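Local structure of 450aa long hypothetical fmu protein (Pyrococcus horikoshii, 2YXL) at residues Ile81-Leu86 with Ser120-Tyr125; Asp116-Arg121 with Met128-Leu133. The protein probably methylates cytosine at carbon 5 in RNA, with S-adenosyl-L-methionine as the methyl donor. All coordinates share one frame; numbering follows the deposited sequence.

Contact 1 of 2, residues Ile81-Leu86 with Ser120-Tyr125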
# COMPACT_ATOMS: atom_id res chain seq x y z
N ILE A 81 0.70 0.74 24.99
CA ILE A 81 1.10 1.73 26.02
C ILE A 81 2.60 1.71 26.32
O ILE A 81 3.10 2.56 27.06
CB ILE A 81 0.31 1.58 27.36
CG1 ILE A 81 0.65 0.25 28.06
CG2 ILE A 81 -1.20 1.76 27.14
CD1 ILE A 81 0.40 0.27 29.56
N LEU A 82 3.30 0.73 25.74
CA LEU A 82 4.72 0.55 25.95
C LEU A 82 5.55 1.41 24.99
O LEU A 82 5.05 1.88 23.97
CB LEU A 82 5.06 -0.94 25.74
CG LEU A 82 5.14 -1.95 26.89
CD1 LEU A 82 4.30 -1.63 28.12
CD2 LEU A 82 4.82 -3.34 26.37
N ASP A 83 6.82 1.60 25.34
CA ASP A 83 7.82 2.25 24.49
C ASP A 83 7.91 1.57 23.10
O ASP A 83 7.82 0.34 23.02
CB ASP A 83 9.19 2.22 25.20
CG ASP A 83 10.36 2.54 24.28
OD1 ASP A 83 10.82 1.61 23.58
OD2 ASP A 83 10.82 3.70 24.28
N PRO A 84 8.08 2.36 22.02
CA PRO A 84 8.06 1.86 20.64
C PRO A 84 9.12 0.80 20.33
O PRO A 84 8.85 -0.12 19.54
CB PRO A 84 8.32 3.12 19.80
CG PRO A 84 8.05 4.26 20.68
CD PRO A 84 8.34 3.82 22.07
N TRP A 85 10.31 0.93 20.91
CA TRP A 85 11.38 -0.04 20.68
C TRP A 85 11.09 -1.35 21.39
O TRP A 85 11.34 -2.43 20.84
CB TRP A 85 12.75 0.53 21.08
CG TRP A 85 13.19 1.64 20.18
CD1 TRP A 85 13.06 2.98 20.41
CD2 TRP A 85 13.78 1.51 18.89
NE1 TRP A 85 13.55 3.69 19.35
CE2 TRP A 85 14.00 2.82 18.39
CE3 TRP A 85 14.16 0.42 18.09
CZ2 TRP A 85 14.58 3.06 17.15
CZ3 TRP A 85 14.74 0.66 16.85
CH2 TRP A 85 14.94 1.98 16.39
N LEU A 86 10.55 -1.25 22.60
CA LEU A 86 10.12 -2.42 23.36
C LEU A 86 9.02 -3.17 22.61
O LEU A 86 9.13 -4.37 22.39
CB LEU A 86 9.66 -2.03 24.76
CG LEU A 86 9.28 -3.17 25.72
CD1 LEU A 86 10.42 -4.18 25.91
CD2 LEU A 86 8.85 -2.59 27.06
N SER A 120 20.23 0.84 23.91
CA SER A 120 21.00 1.93 23.31
C SER A 120 20.11 2.96 22.60
O SER A 120 20.48 4.13 22.48
CB SER A 120 22.06 1.39 22.35
OG SER A 120 21.45 0.80 21.22
N ARG A 121 18.94 2.52 22.14
CA ARG A 121 17.97 3.43 21.54
C ARG A 121 17.07 4.11 22.57
O ARG A 121 16.42 5.11 22.27
CB ARG A 121 17.12 2.71 20.48
CG ARG A 121 17.89 2.33 19.21
CD ARG A 121 18.48 3.55 18.50
NE ARG A 121 19.41 3.17 17.44
CZ ARG A 121 19.09 3.09 16.14
NH1 ARG A 121 20.01 2.74 15.26
NH2 ARG A 121 17.86 3.36 15.73
N THR A 122 17.04 3.57 23.80
CA THR A 122 16.16 4.10 24.85
C THR A 122 16.89 4.27 26.18
O THR A 122 17.57 5.28 26.40
CB THR A 122 14.87 3.22 25.04
OG1 THR A 122 15.22 1.91 25.49
CG2 THR A 122 14.09 3.11 23.74
N HIS A 123 16.76 3.28 27.07
CA HIS A 123 17.36 3.30 28.40
C HIS A 123 17.66 1.85 28.80
O HIS A 123 16.94 0.94 28.39
CB HIS A 123 16.40 3.94 29.39
CG HIS A 123 16.99 4.19 30.75
ND1 HIS A 123 16.97 3.24 31.75
CD2 HIS A 123 17.60 5.28 31.27
CE1 HIS A 123 17.55 3.73 32.83
NE2 HIS A 123 17.94 4.97 32.57
N PRO A 124 18.74 1.61 29.57
CA PRO A 124 19.04 0.26 30.06
C PRO A 124 17.85 -0.50 30.67
O PRO A 124 17.76 -1.72 30.50
CB PRO A 124 20.13 0.50 31.10
CG PRO A 124 20.85 1.69 30.59
CD PRO A 124 19.79 2.57 29.99
N TYR A 125 16.96 0.20 31.37
CA TYR A 125 15.81 -0.44 32.01
C TYR A 125 14.85 -1.15 31.05
O TYR A 125 14.23 -2.15 31.41
CB TYR A 125 15.00 0.55 32.86
CG TYR A 125 15.66 1.05 34.13
CD1 TYR A 125 16.81 0.44 34.64
CD2 TYR A 125 15.11 2.11 34.84
CE1 TYR A 125 17.41 0.90 35.82
CE2 TYR A 125 15.69 2.58 36.01
CZ TYR A 125 16.84 1.97 36.49
OH TYR A 125 17.42 2.43 37.65

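Contact 2 of 2, residues Asp116-Arg121 with Met128-Leu133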
# COMPACT_ATOMS: atom_id res chain seq x y z
N ASP A 116 20.33 -5.37 24.18
CA ASP A 116 21.34 -4.32 24.15
C ASP A 116 20.97 -3.22 23.16
O ASP A 116 21.15 -2.03 23.45
CB ASP A 116 22.71 -4.90 23.80
CG ASP A 116 23.85 -3.95 24.12
OD1 ASP A 116 23.74 -3.18 25.11
OD2 ASP A 116 24.86 -3.97 23.40
N PHE A 117 20.46 -3.62 22.00
CA PHE A 117 20.10 -2.69 20.94
C PHE A 117 19.00 -1.72 21.35
O PHE A 117 19.12 -0.51 21.13
CB PHE A 117 19.72 -3.44 19.65
CG PHE A 117 19.27 -2.55 18.53
CD1 PHE A 117 17.99 -2.67 18.01
CD2 PHE A 117 20.13 -1.60 17.98
CE1 PHE A 117 17.56 -1.85 16.96
CE2 PHE A 117 19.72 -0.78 16.93
CZ PHE A 117 18.43 -0.90 16.42
N ILE A 118 17.93 -2.23 21.95
CA ILE A 118 16.81 -1.37 22.35
C ILE A 118 17.16 -0.50 23.56
O ILE A 118 16.63 0.60 23.71
CB ILE A 118 15.46 -2.13 22.54
CG1 ILE A 118 15.51 -3.10 23.72
CG2 ILE A 118 15.06 -2.84 21.23
CD1 ILE A 118 14.20 -3.85 23.97
N SER A 119 18.08 -0.99 24.40
CA SER A 119 18.67 -0.19 25.47
C SER A 119 19.41 1.03 24.94
O SER A 119 19.23 2.13 25.46
CB SER A 119 19.63 -1.03 26.32
OG SER A 119 18.94 -1.71 27.35
N SER A 120 20.23 0.84 23.91
CA SER A 120 21.00 1.93 23.31
C SER A 120 20.11 2.96 22.60
O SER A 120 20.48 4.13 22.48
CB SER A 120 22.06 1.39 22.35
OG SER A 120 21.45 0.80 21.22
N ARG A 121 18.94 2.52 22.14
CA ARG A 121 17.97 3.43 21.54
C ARG A 121 17.07 4.11 22.57
O ARG A 121 16.42 5.11 22.27
CB ARG A 121 17.12 2.71 20.48
CG ARG A 121 17.89 2.33 19.21
CD ARG A 121 18.48 3.55 18.50
NE ARG A 121 19.41 3.17 17.44
CZ ARG A 121 19.09 3.09 16.14
NH1 ARG A 121 20.01 2.74 15.26
NH2 ARG A 121 17.86 3.36 15.73
N MET A 128 16.49 -4.40 29.92
CA MET A 128 16.39 -5.31 31.06
C MET A 128 15.00 -5.94 31.15
O MET A 128 14.87 -7.15 31.34
CB MET A 128 16.72 -4.59 32.38
CG MET A 128 18.20 -4.36 32.63
SD MET A 128 18.47 -3.34 34.09
CE MET A 128 20.24 -3.08 34.00
N TYR A 129 13.97 -5.10 31.01
CA TYR A 129 12.58 -5.55 31.04
C TYR A 129 12.31 -6.59 29.94
O TYR A 129 11.64 -7.60 30.18
CB TYR A 129 11.64 -4.35 30.92
CG TYR A 129 10.16 -4.69 30.94
CD1 TYR A 129 9.50 -4.97 32.13
CD2 TYR A 129 9.43 -4.70 29.76
CE1 TYR A 129 8.14 -5.27 32.14
CE2 TYR A 129 8.07 -4.99 29.76
CZ TYR A 129 7.44 -5.28 30.95
OH TYR A 129 6.09 -5.57 30.93
N PHE A 130 12.84 -6.33 28.75
CA PHE A 130 12.77 -7.27 27.63
C PHE A 130 13.44 -8.59 28.00
O PHE A 130 12.86 -9.66 27.83
CB PHE A 130 13.42 -6.68 26.38
CG PHE A 130 13.39 -7.59 25.18
CD1 PHE A 130 12.21 -7.76 24.46
CD2 PHE A 130 14.53 -8.27 24.78
CE1 PHE A 130 12.18 -8.60 23.35
CE2 PHE A 130 14.51 -9.11 23.67
CZ PHE A 130 13.33 -9.27 22.95
N TRP A 131 14.67 -8.48 28.51
CA TRP A 131 15.47 -9.62 28.94
C TRP A 131 14.70 -10.49 29.94
O TRP A 131 14.73 -11.72 29.85
CB TRP A 131 16.77 -9.10 29.57
CG TRP A 131 17.85 -10.13 29.72
CD1 TRP A 131 18.82 -10.43 28.81
CD2 TRP A 131 18.08 -10.97 30.85
NE1 TRP A 131 19.64 -11.41 29.31
CE2 TRP A 131 19.21 -11.77 30.56
CE3 TRP A 131 17.43 -11.14 32.08
CZ2 TRP A 131 19.72 -12.72 31.45
CZ3 TRP A 131 17.94 -12.09 32.98
CH2 TRP A 131 19.07 -12.87 32.65
N ASP A 132 14.00 -9.84 30.87
CA ASP A 132 13.17 -10.51 31.88
C ASP A 132 11.95 -11.23 31.30
O ASP A 132 11.41 -12.14 31.94
CB ASP A 132 12.71 -9.51 32.95
CG ASP A 132 13.81 -9.13 33.92
OD1 ASP A 132 14.82 -9.87 34.02
OD2 ASP A 132 13.67 -8.09 34.60
N LEU A 133 11.51 -10.83 30.11
CA LEU A 133 10.32 -11.41 29.49
C LEU A 133 10.59 -12.57 28.53
O LEU A 133 9.69 -13.36 28.23
CB LEU A 133 9.51 -10.34 28.76
CG LEU A 133 8.77 -9.30 29.60
CD1 LEU A 133 8.31 -8.18 28.68
CD2 LEU A 133 7.60 -9.91 30.37

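Contact 1 of 2, residues Ile81-Leu86 with Ser120-Tyr125
One face of the Trp85 indole is taken by the aliphatic base of Arg121, whose CB stands 3.8 Å from the centroid of the five-membered ring and only 9° off its normal, a CH-pi contact. From the bend at chi2 the arginine chain runs on past the six-membered ring. Its guanidinium plane is turned 79° from that of the indole, and Arg121 NH2 lies 3.3 Å from Trp85 CH2. The approach is oblique; Arg121 NH2 also forms a salt bridge with Glu20, which is consistent with the turned guanidinium. Arginine suits the place by offering methylenes to the ring and its charge to an acid beyond it. Thr122 CG2 meets the ring obliquely, 3.5 Å from Trp85 CD1, and also comes within 3.4 Å of Asp83 OD2. Thr122 OG1 bonds to Ile118 O, while chi1 (64°) places CG2 beside the backbone N, on the side of Asp83 and Trp85. Asp83 is the N-cap of its helix: OD1 uses its anti lone pair to accept from Leu86 N at 3.0 Å, and takes a weak bond from Trp85 N. Pro84 fits the first turn, where no backbone N-H is needed for a helical bond. With Trp85 replaced by alanine, the methylenes of Arg121 and the methyl of Thr122 would probably lose their apolar partner, and Arg23 its cation-pi ring. The contact lies at the surface of the N-terminal helical region, where the start of helix 84-99 meets the end of helix 104-121, with helix 12-24 touching Trp85 through Glu20.

Contact 2 of 2, residues Asp116-Arg121 with Met128-Leu133
The backbones approach closely at Ser119 and Met128, whose CA atoms are 7.9 Å apart, and then at Ile118 and Phe130, with CA atoms 8.9 Å apart. Both segments belong to a helical hairpin: helix 104-121 passes through a very short link into helix 124-138, and the chain turns back, so that the two helices run roughly antiparallel. Such a short loop brings the last turn of one helix beside the early turns of the next, within the all-helical N-terminal part of the protein. The apolar join is made by Ile118 and Phe130, both buried and crossing at about a right angle. Ile118 holds CG1 between its backbone N and carbonyl carbon (chi1 67°), and the ethyl arm, extended at chi2, carries CD1 to Phe130 CB at 3.8 Å. The same methyl is 4.0 Å from Phe130 CG and meets the ring obliquely. The beta-branch keeps isoleucine compact and apolar, while Phe130 sends its ring on toward Ala89 and Leu90 of helix 84-99. Nearer the loop, the small Ser119 is consistent with the close approach of the backbones; its OG is 4.5 Å from Met128 N, and makes weak bonds to Ser115 O and His123 O instead. Within 116-121, Phe117 CE2 lies 3.7 Å above the guanidinium plane of Arg121, offset toward its rim, and Ile118 also touches Ile19. At the helix end, Phe117 O accepts from both Arg121 N and Ser120 OG, which reach it from the same face of its plane, the hydroxyl at 2.7 Å.

How the contacts relate
The centres of the two contacts are 7 Å apart, and both involve helices 104-121 and 124-138. Along the chain the order is 81-86, then the overlapping segments 116-121 and 120-125, then 128-133, with Ser120 and Arg121 common to both. The end of helix 104-121 serves both contacts, facing helix 84-99 in contact 1 and helix 124-138 in contact 2. They touch directly where Leu86 CD2 is 3.5 Å from Tyr129 CD2, and Trp85 also meets Phe117. Together they tie three consecutive helices of the N-terminal region into one cluster, remote from the sinefungin pocket of the methyltransferase domain.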